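Local coordinates for hypothetical protein TT1465 (Thermus thermophilus, PDB 1WEK) that is of unknown function but has a Rossmann-like fold, with a parallel sheet between helices, and belongs to the SLOG clan, at residues A[59-64]-A[136-141]; A[72-77]-A[82-87]; A[97-102]-A[106-111]. One frame throughout, in Å; residues are numbered along the deposited sequence.

Contact 1 of 3, residues A[59-64]-A[136-141]. With PO4 (phosphate ion), chain G.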
ATOM      1  N   TYR A  59     -16.216  16.966 -35.042  1.00 18.29           N
ATOM      2  CA  TYR A  59     -15.377  18.150 -35.038  1.00 18.32           C
ATOM      3  C   TYR A  59     -16.186  19.342 -34.529  1.00 15.92           C
ATOM      4  O   TYR A  59     -15.710  20.074 -33.677  1.00 15.42           O
ATOM      5  CB  TYR A  59     -14.800  18.447 -36.426  1.00 17.96           C
ATOM      6  CG  TYR A  59     -13.888  19.651 -36.400  1.00 21.97           C
ATOM      7  CD1 TYR A  59     -14.409  20.944 -36.470  1.00 23.90           C
ATOM      8  CD2 TYR A  59     -12.516  19.506 -36.204  1.00 20.35           C
ATOM      9  CE1 TYR A  59     -13.593  22.057 -36.335  1.00 22.74           C
ATOM     10  CE2 TYR A  59     -11.688  20.617 -36.067  1.00 24.74           C
ATOM     11  CZ  TYR A  59     -12.237  21.889 -36.126  1.00 22.84           C
ATOM     12  OH  TYR A  59     -11.443  22.989 -35.913  1.00 28.08           O
ATOM     13  N   ARG A  60     -17.412  19.506 -35.025  1.00 14.45           N
ATOM     14  CA  ARG A  60     -18.279  20.611 -34.607  1.00 15.25           C
ATOM     15  C   ARG A  60     -18.587  20.583 -33.111  1.00 14.85           C
ATOM     16  O   ARG A  60     -18.560  21.624 -32.451  1.00 16.15           O
ATOM     17  CB  ARG A  60     -19.602  20.606 -35.403  1.00 16.71           C
ATOM     18  CG  ARG A  60     -19.476  20.814 -36.920  1.00 18.01           C
ATOM     19  CD  ARG A  60     -20.746  21.464 -37.481  1.00 23.51           C
ATOM     20  NE  ARG A  60     -21.918  20.603 -37.362  1.00 29.71           N
ATOM     21  CZ  ARG A  60     -23.163  21.023 -37.144  1.00 31.70           C
ATOM     22  NH1 ARG A  60     -23.432  22.315 -37.007  1.00 24.49           N
ATOM     23  NH2 ARG A  60     -24.151  20.137 -37.074  1.00 31.94           N
ATOM     24  N   LEU A  61     -18.898  19.399 -32.580  1.00 16.01           N
ATOM     25  CA  LEU A  61     -19.201  19.226 -31.156  1.00 13.78           C
ATOM     26  C   LEU A  61     -17.981  19.634 -30.342  1.00 16.00           C
ATOM     27  O   LEU A  61     -18.087  20.385 -29.381  1.00 15.91           O
ATOM     28  CB  LEU A  61     -19.495  17.758 -30.843  1.00 16.39           C
ATOM     29  CG  LEU A  61     -20.533  17.319 -29.810  1.00 15.87           C
ATOM     30  CD1 LEU A  61     -20.018  16.064 -29.137  1.00 13.63           C
ATOM     31  CD2 LEU A  61     -20.815  18.393 -28.796  1.00 12.66           C
ATOM     32  N   GLY A  62     -16.822  19.102 -30.726  1.00 14.41           N
ATOM     33  CA  GLY A  62     -15.593  19.415 -30.021  1.00 15.69           C
ATOM     34  C   GLY A  62     -15.344  20.908 -29.983  1.00 18.65           C
ATOM     35  O   GLY A  62     -15.034  21.463 -28.934  1.00 19.28           O
ATOM     36  N   ARG A  63     -15.478  21.559 -31.133  1.00 17.34           N
ATOM     37  CA  ARG A  63     -15.291  22.999 -31.220  1.00 22.00           C
ATOM     38  C   ARG A  63     -16.341  23.780 -30.396  1.00 21.55           C
ATOM     39  O   ARG A  63     -16.012  24.767 -29.723  1.00 23.81           O
ATOM     40  CB  ARG A  63     -15.359  23.433 -32.685  1.00 19.89           C
ATOM     41  CG  ARG A  63     -15.449  24.928 -32.874  1.00 18.34           C
ATOM     42  CD  ARG A  63     -16.378  25.255 -34.027  1.00 23.69           C
ATOM     43  NE  ARG A  63     -15.694  25.251 -35.312  1.00 22.22           N
ATOM     44  CZ  ARG A  63     -16.257  24.891 -36.460  1.00 20.87           C
ATOM     45  NH1 ARG A  63     -17.521  24.480 -36.495  1.00 14.01           N
ATOM     46  NH2 ARG A  63     -15.560  24.981 -37.584  1.00 20.08           N
ATOM     47  N   ALA A  64     -17.600  23.351 -30.453  1.00 20.17           N
ATOM     48  CA  ALA A  64     -18.657  24.042 -29.712  1.00 16.49           C
ATOM     49  C   ALA A  64     -18.448  23.975 -28.198  1.00 17.26           C
ATOM     50  O   ALA A  64     -18.553  24.989 -27.500  1.00 17.30           O
ATOM     51  CB  ALA A  64     -19.990  23.471 -30.068  1.00  7.52           C
ATOM     52  N   VAL A 136     -21.659  12.361 -24.334  1.00 17.70           N
ATOM     53  CA  VAL A 136     -22.172  12.457 -25.695  1.00 15.02           C
ATOM     54  C   VAL A 136     -21.712  11.231 -26.504  1.00 14.39           C
ATOM     55  O   VAL A 136     -20.517  10.958 -26.634  1.00 14.16           O
ATOM     56  CB  VAL A 136     -21.670  13.735 -26.408  1.00 14.39           C
ATOM     57  CG1 VAL A 136     -22.449  13.941 -27.712  1.00 12.49           C
ATOM     58  CG2 VAL A 136     -21.843  14.963 -25.485  1.00 18.23           C
ATOM     59  N   PHE A 137     -22.663  10.496 -27.054  1.00 13.95           N
ATOM     60  CA  PHE A 137     -22.316   9.324 -27.856  1.00 15.15           C
ATOM     61  C   PHE A 137     -22.584   9.538 -29.349  1.00 16.91           C
ATOM     62  O   PHE A 137     -23.730   9.693 -29.772  1.00 15.07           O
ATOM     63  CB  PHE A 137     -23.064   8.102 -27.317  1.00  7.44           C
ATOM     64  CG  PHE A 137     -22.674   7.752 -25.899  1.00  4.73           C
ATOM     65  CD1 PHE A 137     -23.265   8.399 -24.822  1.00  1.34           C
ATOM     66  CD2 PHE A 137     -21.635   6.868 -25.653  1.00  5.71           C
ATOM     67  CE1 PHE A 137     -22.819   8.182 -23.513  1.00  5.25           C
ATOM     68  CE2 PHE A 137     -21.175   6.639 -24.338  1.00 11.83           C
ATOM     69  CZ  PHE A 137     -21.773   7.306 -23.267  1.00  7.93           C
ATOM     70  N   LEU A 138     -21.511   9.573 -30.142  1.00 16.61           N
ATOM     71  CA  LEU A 138     -21.645   9.749 -31.588  1.00 17.61           C
ATOM     72  C   LEU A 138     -21.606   8.367 -32.241  1.00 15.86           C
ATOM     73  O   LEU A 138     -21.250   7.386 -31.587  1.00 14.75           O
ATOM     74  CB  LEU A 138     -20.496  10.629 -32.118  1.00 19.85           C
ATOM     75  CG  LEU A 138     -20.549  12.110 -31.726  1.00 20.02           C
ATOM     76  CD1 LEU A 138     -19.165  12.614 -31.301  1.00 20.34           C
ATOM     77  CD2 LEU A 138     -21.076  12.914 -32.898  1.00 21.17           C
ATOM     78  N   PRO A 139     -22.030   8.253 -33.515  1.00 14.97           N
ATOM     79  CA  PRO A 139     -21.967   6.914 -34.116  1.00 10.27           C
ATOM     80  C   PRO A 139     -20.608   6.285 -33.813  1.00 10.93           C
ATOM     81  O   PRO A 139     -19.559   6.955 -33.902  1.00  6.34           O
ATOM     82  CB  PRO A 139     -22.154   7.200 -35.599  1.00  5.42           C
ATOM     83  CG  PRO A 139     -23.183   8.308 -35.574  1.00  3.42           C
ATOM     84  CD  PRO A 139     -22.721   9.201 -34.412  1.00 12.77           C
ATOM     85  N   GLY A 140     -20.647   5.015 -33.427  1.00  9.15           N
ATOM     86  CA  GLY A 140     -19.453   4.258 -33.092  1.00 10.93           C
ATOM     87  C   GLY A 140     -19.768   2.766 -33.194  1.00 14.76           C
ATOM     88  O   GLY A 140     -20.816   2.381 -33.741  1.00 13.12           O
ATOM     89  N   GLY A 141     -18.868   1.933 -32.678  1.00 15.65           N
ATOM     90  CA  GLY A 141     -19.045   0.491 -32.731  1.00 13.62           C
ATOM     91  C   GLY A 141     -19.066  -0.147 -31.355  1.00 15.21           C
ATOM     92  O   GLY A 141     -19.735   0.356 -30.461  1.00 17.66           O
TER
HETATM   93  P   PO4 G 501     -15.431   1.918 -31.310  1.00 20.22           P
HETATM   94  O1  PO4 G 501     -16.810   2.442 -31.113  1.00 17.95           O
HETATM   95  O2  PO4 G 501     -14.895   2.393 -32.614  1.00 16.82           O
HETATM   96  O3  PO4 G 501     -15.465   0.432 -31.298  1.00 19.77           O
HETATM   97  O4  PO4 G 501     -14.554   2.405 -30.213  1.00 20.63           O
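The amide N of Gly-141 hands its hydrogen to O1 of the phosphate ion at 2.6 Å, at one end of a segment whose other end, Val-136 and Leu-138, meets Leu-61 of helix 53-68. The bond is short and fairly straight, 158° at the hydrogen. Beside it Gly-140 passes close to the same oxygen, its C 3.6 Å from O1. The anion is also hydrogen-bonded to Gly-143 N, Thr-144 OG1 and Ala-46 N. Since Gly-141 is the N-cap of helix 142-156, the positive end of that helix probably helps hold the charge, although the ion itself probably came from the crystallisation liquor. Residues 139 to 144 spell the PGGxGT signature of this family, and the site lies at the C-terminal end of strand 132-137 in a Rossmann-like parallel sheet, where such folds usually bind their ligands.

Further back along the strand the chemistry becomes purely apolar. Leu-61 reaches from its helix toward the strand and meets Val-136 tip to tip, CD1 against CG1 at 3.5 Å. The same Leu-61 CD1 lies 4.2 Å from Leu-138 CD1, so one methyl serves both partners. The leucine does this with neither torsion in a staggered position, chi1 -144° and chi2 -145°. Val-207 and Leu-168 also touch Leu-61, while Val-80 and Val-84 of helix 79-90 pack on Leu-138. Phe-137 points to the other side of the sheet, stacking on Phe-43 and packing against helix 142-156. One turn apart on helix 53-68, the edge of the Tyr-59 ring comes up to a face of the Arg-63 guanidinium, Tyr-59 CE1 lying 3.5 Å above the guanidinium plane.

Contact 2 of 3, residues A[72-77]-A[82-87]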
ATOM      1  N   VAL A  72     -13.008  18.659 -23.273  1.00 17.09           N
ATOM      2  CA  VAL A  72     -13.510  17.378 -23.742  1.00 18.79           C
ATOM      3  C   VAL A  72     -12.547  16.275 -23.340  1.00 19.22           C
ATOM      4  O   VAL A  72     -11.324  16.477 -23.317  1.00 19.84           O
ATOM      5  CB  VAL A  72     -13.705  17.341 -25.279  1.00 16.63           C
ATOM      6  CG1 VAL A  72     -14.724  18.377 -25.691  1.00 18.35           C
ATOM      7  CG2 VAL A  72     -12.382  17.571 -25.993  1.00 19.34           C
ATOM      8  N   VAL A  73     -13.113  15.126 -22.993  1.00 17.16           N
ATOM      9  CA  VAL A  73     -12.344  13.952 -22.608  1.00 14.04           C
ATOM     10  C   VAL A  73     -12.781  12.821 -23.536  1.00 15.67           C
ATOM     11  O   VAL A  73     -13.972  12.493 -23.599  1.00 16.73           O
ATOM     12  CB  VAL A  73     -12.631  13.551 -21.153  1.00 14.31           C
ATOM     13  CG1 VAL A  73     -11.767  12.370 -20.764  1.00 15.18           C
ATOM     14  CG2 VAL A  73     -12.366  14.724 -20.227  1.00 14.90           C
ATOM     15  N   THR A  74     -11.830  12.258 -24.279  1.00 11.72           N
ATOM     16  CA  THR A  74     -12.110  11.169 -25.209  1.00 14.06           C
ATOM     17  C   THR A  74     -11.103  10.051 -24.946  1.00 15.40           C
ATOM     18  O   THR A  74     -10.238  10.175 -24.073  1.00 13.61           O
ATOM     19  CB  THR A  74     -11.923  11.590 -26.680  1.00 12.54           C
ATOM     20  OG1 THR A  74     -10.521  11.707 -26.964  1.00 11.46           O
ATOM     21  CG2 THR A  74     -12.606  12.889 -26.966  1.00  9.68           C
ATOM     22  N   GLY A  75     -11.210   8.965 -25.708  1.00 13.28           N
ATOM     23  CA  GLY A  75     -10.275   7.863 -25.544  1.00 14.16           C
ATOM     24  C   GLY A  75      -8.944   8.114 -26.253  1.00 17.38           C
ATOM     25  O   GLY A  75      -8.095   7.217 -26.342  1.00 18.15           O
ATOM     26  N   GLY A  76      -8.762   9.327 -26.774  1.00 17.10           N
ATOM     27  CA  GLY A  76      -7.518   9.676 -27.452  1.00 17.36           C
ATOM     28  C   GLY A  76      -7.223   8.959 -28.759  1.00 19.05           C
ATOM     29  O   GLY A  76      -6.161   9.176 -29.343  1.00 19.05           O
ATOM     30  N   GLY A  77      -8.150   8.121 -29.230  1.00 18.16           N
ATOM     31  CA  GLY A  77      -7.930   7.386 -30.464  1.00 17.71           C
ATOM     32  C   GLY A  77      -8.236   8.125 -31.758  1.00 22.12           C
ATOM     33  O   GLY A  77      -8.339   9.357 -31.754  1.00 23.19           O
ATOM     34  N   GLU A  82     -10.707  11.534 -32.516  1.00 15.68           N
ATOM     35  CA  GLU A  82      -9.748  12.486 -33.035  1.00 18.19           C
ATOM     36  C   GLU A  82     -10.454  13.794 -33.400  1.00 18.95           C
ATOM     37  O   GLU A  82     -10.062  14.864 -32.939  1.00 16.37           O
ATOM     38  CB  GLU A  82      -9.041  11.906 -34.257  1.00 21.40           C
ATOM     39  CG  GLU A  82      -8.069  12.868 -34.915  1.00 28.18           C
ATOM     40  CD  GLU A  82      -7.018  12.149 -35.739  1.00 33.98           C
ATOM     41  OE1 GLU A  82      -6.041  12.803 -36.145  1.00 37.12           O
ATOM     42  OE2 GLU A  82      -7.164  10.931 -35.980  1.00 36.12           O
ATOM     43  N   ALA A  83     -11.511  13.705 -34.208  1.00 18.32           N
ATOM     44  CA  ALA A  83     -12.246  14.898 -34.605  1.00 16.65           C
ATOM     45  C   ALA A  83     -12.706  15.697 -33.388  1.00 18.45           C
ATOM     46  O   ALA A  83     -12.602  16.927 -33.375  1.00 13.76           O
ATOM     47  CB  ALA A  83     -13.446  14.522 -35.463  1.00 15.18           C
ATOM     48  N   VAL A  84     -13.223  15.005 -32.369  1.00 18.76           N
ATOM     49  CA  VAL A  84     -13.686  15.699 -31.171  1.00 18.22           C
ATOM     50  C   VAL A  84     -12.541  16.397 -30.436  1.00 16.99           C
ATOM     51  O   VAL A  84     -12.707  17.520 -29.984  1.00 17.84           O
ATOM     52  CB  VAL A  84     -14.379  14.749 -30.175  1.00 17.88           C
ATOM     53  CG1 VAL A  84     -14.722  15.521 -28.889  1.00  9.53           C
ATOM     54  CG2 VAL A  84     -15.639  14.152 -30.801  1.00 13.64           C
ATOM     55  N   ASN A  85     -11.396  15.728 -30.298  1.00 15.87           N
ATOM     56  CA  ASN A  85     -10.230  16.332 -29.636  1.00 15.81           C
ATOM     57  C   ASN A  85      -9.721  17.508 -30.477  1.00 19.48           C
ATOM     58  O   ASN A  85      -9.315  18.551 -29.946  1.00 18.83           O
ATOM     59  CB  ASN A  85      -9.088  15.328 -29.499  1.00 13.14           C
ATOM     60  CG  ASN A  85      -9.317  14.305 -28.405  1.00 15.18           C
ATOM     61  OD1 ASN A  85      -9.333  13.107 -28.665  1.00 16.35           O
ATOM     62  ND2 ASN A  85      -9.468  14.771 -27.172  1.00 14.59           N
ATOM     63  N   ARG A  86      -9.731  17.321 -31.796  1.00 20.32           N
ATOM     64  CA  ARG A  86      -9.268  18.344 -32.723  1.00 22.56           C
ATOM     65  C   ARG A  86     -10.120  19.603 -32.661  1.00 21.81           C
ATOM     66  O   ARG A  86      -9.596  20.714 -32.599  1.00 23.60           O
ATOM     67  CB  ARG A  86      -9.273  17.806 -34.148  1.00 21.64           C
ATOM     68  CG  ARG A  86      -8.539  18.701 -35.141  1.00 21.96           C
ATOM     69  CD  ARG A  86      -8.543  18.076 -36.530  1.00 26.86           C
ATOM     70  NE  ARG A  86      -7.691  18.797 -37.465  1.00 31.08           N
ATOM     71  CZ  ARG A  86      -7.505  18.432 -38.731  1.00 34.19           C
ATOM     72  NH1 ARG A  86      -8.117  17.353 -39.203  1.00 29.99           N
ATOM     73  NH2 ARG A  86      -6.712  19.145 -39.521  1.00 32.54           N
ATOM     74  N   GLY A  87     -11.432  19.426 -32.687  1.00 18.35           N
ATOM     75  CA  GLY A  87     -12.311  20.573 -32.631  1.00 19.80           C
ATOM     76  C   GLY A  87     -12.038  21.393 -31.391  1.00 18.82           C
ATOM     77  O   GLY A  87     -12.002  22.625 -31.445  1.00 23.17           O
TER
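Thr-74 leans from its strand against Asn-85 of the helix, its CB 3.6 Å from the Asn-85 OD1. From CB the two branches part. CG2 takes the apolar side, 3.9 Å from Val-84 CG1, and also approaches Asn-85 ND2 at 3.7 Å. OG1 is set between the backbone N and the carbonyl carbon, chi1 74°, and from there it donates to Asn-85 OD1 over only 2.5 Å. The donor is tilted somewhat out of the carbonyl plane and makes an angle of 114° at OD1. That same hydroxyl oxygen accepts from the Gly-76 N at 3.0 Å, closing an ST turn that draws the glycine-rich chain from Gly-75 to Gly-77 round the end of the strand.

Strand 71-74 and helix 79-90 are the first two elements of a beta-alpha-beta unit completed by strand 95-100, and the axes of strand 72-74 and helix 82-87 lie at 156°, nearly antiparallel. Asn-85 ties all three elements together: its ND2 is bonded to Ser-95 OG and Val-96 O, and its OD1 takes a second donor, Asn-109 ND2. With both ends engaged, the buried amide is fixed in its rotation. Nearer the start of the strand the contact turns apolar, the CB of Val-72 lying 4.2 Å from Val-84 CG1. At the other end, Glu-82 CB rests 3.6 Å from the Gly-77 O.

Contact 3 of 3, residues A[97-102]-A[106-111]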
ATOM      1  N   GLY A  97      -7.249  12.966 -23.527  1.00 19.46           N
ATOM      2  CA  GLY A  97      -7.334  11.666 -24.156  1.00 19.81           C
ATOM      3  C   GLY A  97      -6.989  10.612 -23.128  1.00 20.28           C
ATOM      4  O   GLY A  97      -5.972  10.722 -22.442  1.00 20.10           O
ATOM      5  N   LEU A  98      -7.851   9.611 -22.991  1.00 17.91           N
ATOM      6  CA  LEU A  98      -7.608   8.521 -22.048  1.00 15.03           C
ATOM      7  C   LEU A  98      -7.250   7.336 -22.941  1.00 17.12           C
ATOM      8  O   LEU A  98      -8.034   6.405 -23.118  1.00 18.98           O
ATOM      9  CB  LEU A  98      -8.875   8.235 -21.233  1.00 19.35           C
ATOM     10  CG  LEU A  98      -9.494   9.380 -20.413  1.00 16.70           C
ATOM     11  CD1 LEU A  98     -10.772   8.899 -19.735  1.00 18.46           C
ATOM     12  CD2 LEU A  98      -8.499   9.860 -19.370  1.00 16.61           C
ATOM     13  N   ASN A  99      -6.048   7.392 -23.504  1.00 16.77           N
ATOM     14  CA  ASN A  99      -5.556   6.385 -24.433  1.00 17.29           C
ATOM     15  C   ASN A  99      -5.438   4.994 -23.843  1.00 20.00           C
ATOM     16  O   ASN A  99      -4.918   4.804 -22.742  1.00 23.60           O
ATOM     17  CB  ASN A  99      -4.215   6.846 -25.016  1.00 14.37           C
ATOM     18  CG  ASN A  99      -4.260   8.295 -25.486  1.00 16.94           C
ATOM     19  OD1 ASN A  99      -4.035   9.214 -24.700  1.00 26.21           O
ATOM     20  ND2 ASN A  99      -4.588   8.505 -26.756  1.00 18.12           N
ATOM     21  N   ILE A 100      -5.931   4.015 -24.588  1.00 17.53           N
ATOM     22  CA  ILE A 100      -5.897   2.642 -24.132  1.00 19.55           C
ATOM     23  C   ILE A 100      -4.822   1.866 -24.886  1.00 19.09           C
ATOM     24  O   ILE A 100      -4.724   1.960 -26.105  1.00 19.82           O
ATOM     25  CB  ILE A 100      -7.261   1.975 -24.351  1.00 18.97           C
ATOM     26  CG1 ILE A 100      -7.226   0.539 -23.837  1.00 20.71           C
ATOM     27  CG2 ILE A 100      -7.628   2.037 -25.818  1.00 21.05           C
ATOM     28  CD1 ILE A 100      -7.103   0.431 -22.330  1.00 21.20           C
ATOM     29  N   GLU A 101      -4.003   1.113 -24.158  1.00 18.84           N
ATOM     30  CA  GLU A 101      -2.946   0.330 -24.787  1.00 23.93           C
ATOM     31  C   GLU A 101      -3.509  -0.999 -25.290  1.00 23.89           C
ATOM     32  O   GLU A 101      -3.968  -1.824 -24.496  1.00 24.53           O
ATOM     33  CB  GLU A 101      -1.821   0.095 -23.783  1.00 28.83           C
ATOM     34  CG  GLU A 101      -1.483   1.367 -23.004  1.00 37.75           C
ATOM     35  CD  GLU A 101      -0.200   1.264 -22.203  1.00 42.66           C
ATOM     36  OE1 GLU A 101       0.871   1.065 -22.822  1.00 49.20           O
ATOM     37  OE2 GLU A 101      -0.260   1.388 -20.961  1.00 43.55           O
ATOM     38  N   LEU A 102      -3.466  -1.197 -26.608  1.00 23.80           N
ATOM     39  CA  LEU A 102      -3.989  -2.406 -27.232  1.00 26.11           C
ATOM     40  C   LEU A 102      -2.956  -3.216 -28.004  1.00 28.97           C
ATOM     41  O   LEU A 102      -1.955  -2.677 -28.488  1.00 28.09           O
ATOM     42  CB  LEU A 102      -5.137  -2.064 -28.189  1.00 23.87           C
ATOM     43  CG  LEU A 102      -6.397  -1.371 -27.658  1.00 22.17           C
ATOM     44  CD1 LEU A 102      -7.435  -1.245 -28.792  1.00 16.17           C
ATOM     45  CD2 LEU A 102      -6.964  -2.166 -26.502  1.00 24.30           C
ATOM     46  N   GLN A 106      -3.430   1.540 -31.876  1.00 55.14           N
ATOM     47  CA  GLN A 106      -3.893   2.604 -32.749  1.00 54.05           C
ATOM     48  C   GLN A 106      -3.031   3.731 -32.181  1.00 50.51           C
ATOM     49  O   GLN A 106      -2.709   3.710 -30.990  1.00 49.04           O
ATOM     50  CB  GLN A 106      -5.388   2.879 -32.520  1.00 57.92           C
ATOM     51  CG  GLN A 106      -6.326   1.796 -33.086  1.00 64.33           C
ATOM     52  CD  GLN A 106      -7.802   2.039 -32.765  1.00 66.42           C
ATOM     53  OE1 GLN A 106      -8.289   3.165 -32.853  1.00 68.66           O
ATOM     54  NE2 GLN A 106      -8.522   0.972 -32.408  1.00 67.43           N
ATOM     55  N   LYS A 107      -2.625   4.690 -33.003  1.00 46.64           N
ATOM     56  CA  LYS A 107      -1.783   5.770 -32.489  1.00 44.13           C
ATOM     57  C   LYS A 107      -2.619   6.877 -31.851  1.00 39.13           C
ATOM     58  O   LYS A 107      -3.703   7.203 -32.335  1.00 39.71           O
ATOM     59  CB  LYS A 107      -0.922   6.363 -33.611  1.00 45.84           C
ATOM     60  CG  LYS A 107      -0.370   5.343 -34.598  1.00 48.89           C
ATOM     61  CD  LYS A 107      -1.477   4.783 -35.489  1.00 51.14           C
ATOM     62  CE  LYS A 107      -0.927   3.830 -36.539  1.00 52.68           C
ATOM     63  NZ  LYS A 107       0.013   4.517 -37.469  1.00 51.15           N
ATOM     64  N   PRO A 108      -2.122   7.472 -30.751  1.00 35.38           N
ATOM     65  CA  PRO A 108      -2.840   8.552 -30.056  1.00 32.08           C
ATOM     66  C   PRO A 108      -2.943   9.740 -31.005  1.00 28.65           C
ATOM     67  O   PRO A 108      -1.952  10.095 -31.646  1.00 32.05           O
ATOM     68  CB  PRO A 108      -1.933   8.881 -28.864  1.00 27.69           C
ATOM     69  CG  PRO A 108      -1.067   7.663 -28.708  1.00 30.87           C
ATOM     70  CD  PRO A 108      -0.810   7.234 -30.128  1.00 33.28           C
ATOM     71  N   ASN A 109      -4.113  10.361 -31.111  1.00 24.34           N
ATOM     72  CA  ASN A 109      -4.218  11.498 -32.013  1.00 22.48           C
ATOM     73  C   ASN A 109      -3.324  12.629 -31.482  1.00 24.38           C
ATOM     74  O   ASN A 109      -2.848  12.578 -30.344  1.00 22.44           O
ATOM     75  CB  ASN A 109      -5.690  11.918 -32.215  1.00 18.09           C
ATOM     76  CG  ASN A 109      -6.322  12.581 -30.994  1.00 21.62           C
ATOM     77  OD1 ASN A 109      -5.887  13.645 -30.549  1.00 22.18           O
ATOM     78  ND2 ASN A 109      -7.393  11.971 -30.476  1.00 13.03           N
ATOM     79  N   PRO A 110      -3.043  13.640 -32.309  1.00 22.93           N
ATOM     80  CA  PRO A 110      -2.181  14.715 -31.812  1.00 23.34           C
ATOM     81  C   PRO A 110      -2.909  15.925 -31.253  1.00 24.50           C
ATOM     82  O   PRO A 110      -2.313  17.002 -31.128  1.00 28.53           O
ATOM     83  CB  PRO A 110      -1.352  15.099 -33.039  1.00 22.72           C
ATOM     84  CG  PRO A 110      -1.774  14.121 -34.141  1.00 26.99           C
ATOM     85  CD  PRO A 110      -3.152  13.694 -33.771  1.00 23.23           C
ATOM     86  N   TYR A 111      -4.178  15.766 -30.902  1.00 19.67           N
ATOM     87  CA  TYR A 111      -4.939  16.903 -30.412  1.00 19.49           C
ATOM     88  C   TYR A 111      -5.320  16.811 -28.950  1.00 20.63           C
ATOM     89  O   TYR A 111      -6.436  17.150 -28.571  1.00 19.85           O
ATOM     90  CB  TYR A 111      -6.190  17.083 -31.267  1.00 16.76           C
ATOM     91  CG  TYR A 111      -5.884  17.107 -32.740  1.00 17.36           C
ATOM     92  CD1 TYR A 111      -6.299  16.073 -33.576  1.00 11.32           C
ATOM     93  CD2 TYR A 111      -5.145  18.148 -33.298  1.00 20.11           C
ATOM     94  CE1 TYR A 111      -5.995  16.068 -34.919  1.00 11.54           C
ATOM     95  CE2 TYR A 111      -4.822  18.152 -34.663  1.00 15.81           C
ATOM     96  CZ  TYR A 111      -5.249  17.116 -35.464  1.00 21.29           C
ATOM     97  OH  TYR A 111      -4.949  17.137 -36.816  1.00 22.08           O
TER
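With CG turned anti to its carbonyl carbon (chi1 -47°) and the amide swung across at chi2 87°, Asn-99 presents its ND2 to the ring of Pro-108. The pair belongs to the connection between two neighbouring strands of the parallel sheet: strand 95-100 carries Asn-99, and the extended loop with Pro-108 runs back alongside it before strand 114-118 begins. The two side chains cross at about a right angle. Against the proline the amide nitrogen makes van der Waals contact, 3.4 Å from Pro-108 CB and 3.7 Å from Pro-108 CA. Both ends of the amide are hydrogen-bonded just outside the two segments; OD1 pairs with Gln-112 NE2, further along the loop.

A second, looser touch lies where the segments come round to the turn. Leu-102 CD1 and Gln-106 NE2 stand 4.4 Å apart, with the glutamine in an exposed position. Here the chain also meets another subunit: Leu-102 packs on Thr-157 of the second subunit, and the Glu-101 O is bonded to Lys-159 NZ of that same subunit.

At the inner end of the loop Asn-109 is buried, and its ND2 donates to Gly-77 O, linking the loop to the glycine-rich turn. Pro-110 follows, its CD lying over one face of the Tyr-111 ring, 3.8 Å above the plane and displaced toward the rim. The bend is an Asx turn: Tyr-111 N donates to Asn-109 OD1 at 2.7 Å, lying in the carbonyl plane, with 153° at the hydrogen.

Contacts 1 and 2 are core, and contact 3 is only partly buried. Contact 1 fixes a helix to a strand far along the chain purely by methyl groups, and contacts 2 and 3 both lie inside the loop it closes. Contact 2 joins a strand to the helix that follows it and buries a polar knot among valines; contact 3 brings a loop back over its own strand by van der Waals touch, its hydrogen bonds running to residues outside the pair or within one segment. The first two meet directly, Tyr-59 CE2 lying 3.5 Å from Gly-87 CA. Contacts 2 and 3 share neighbouring strands, where Leu-98 N probably donates to Thr-74 O at 2.7 Å. Contacts 1 and 3 do not touch.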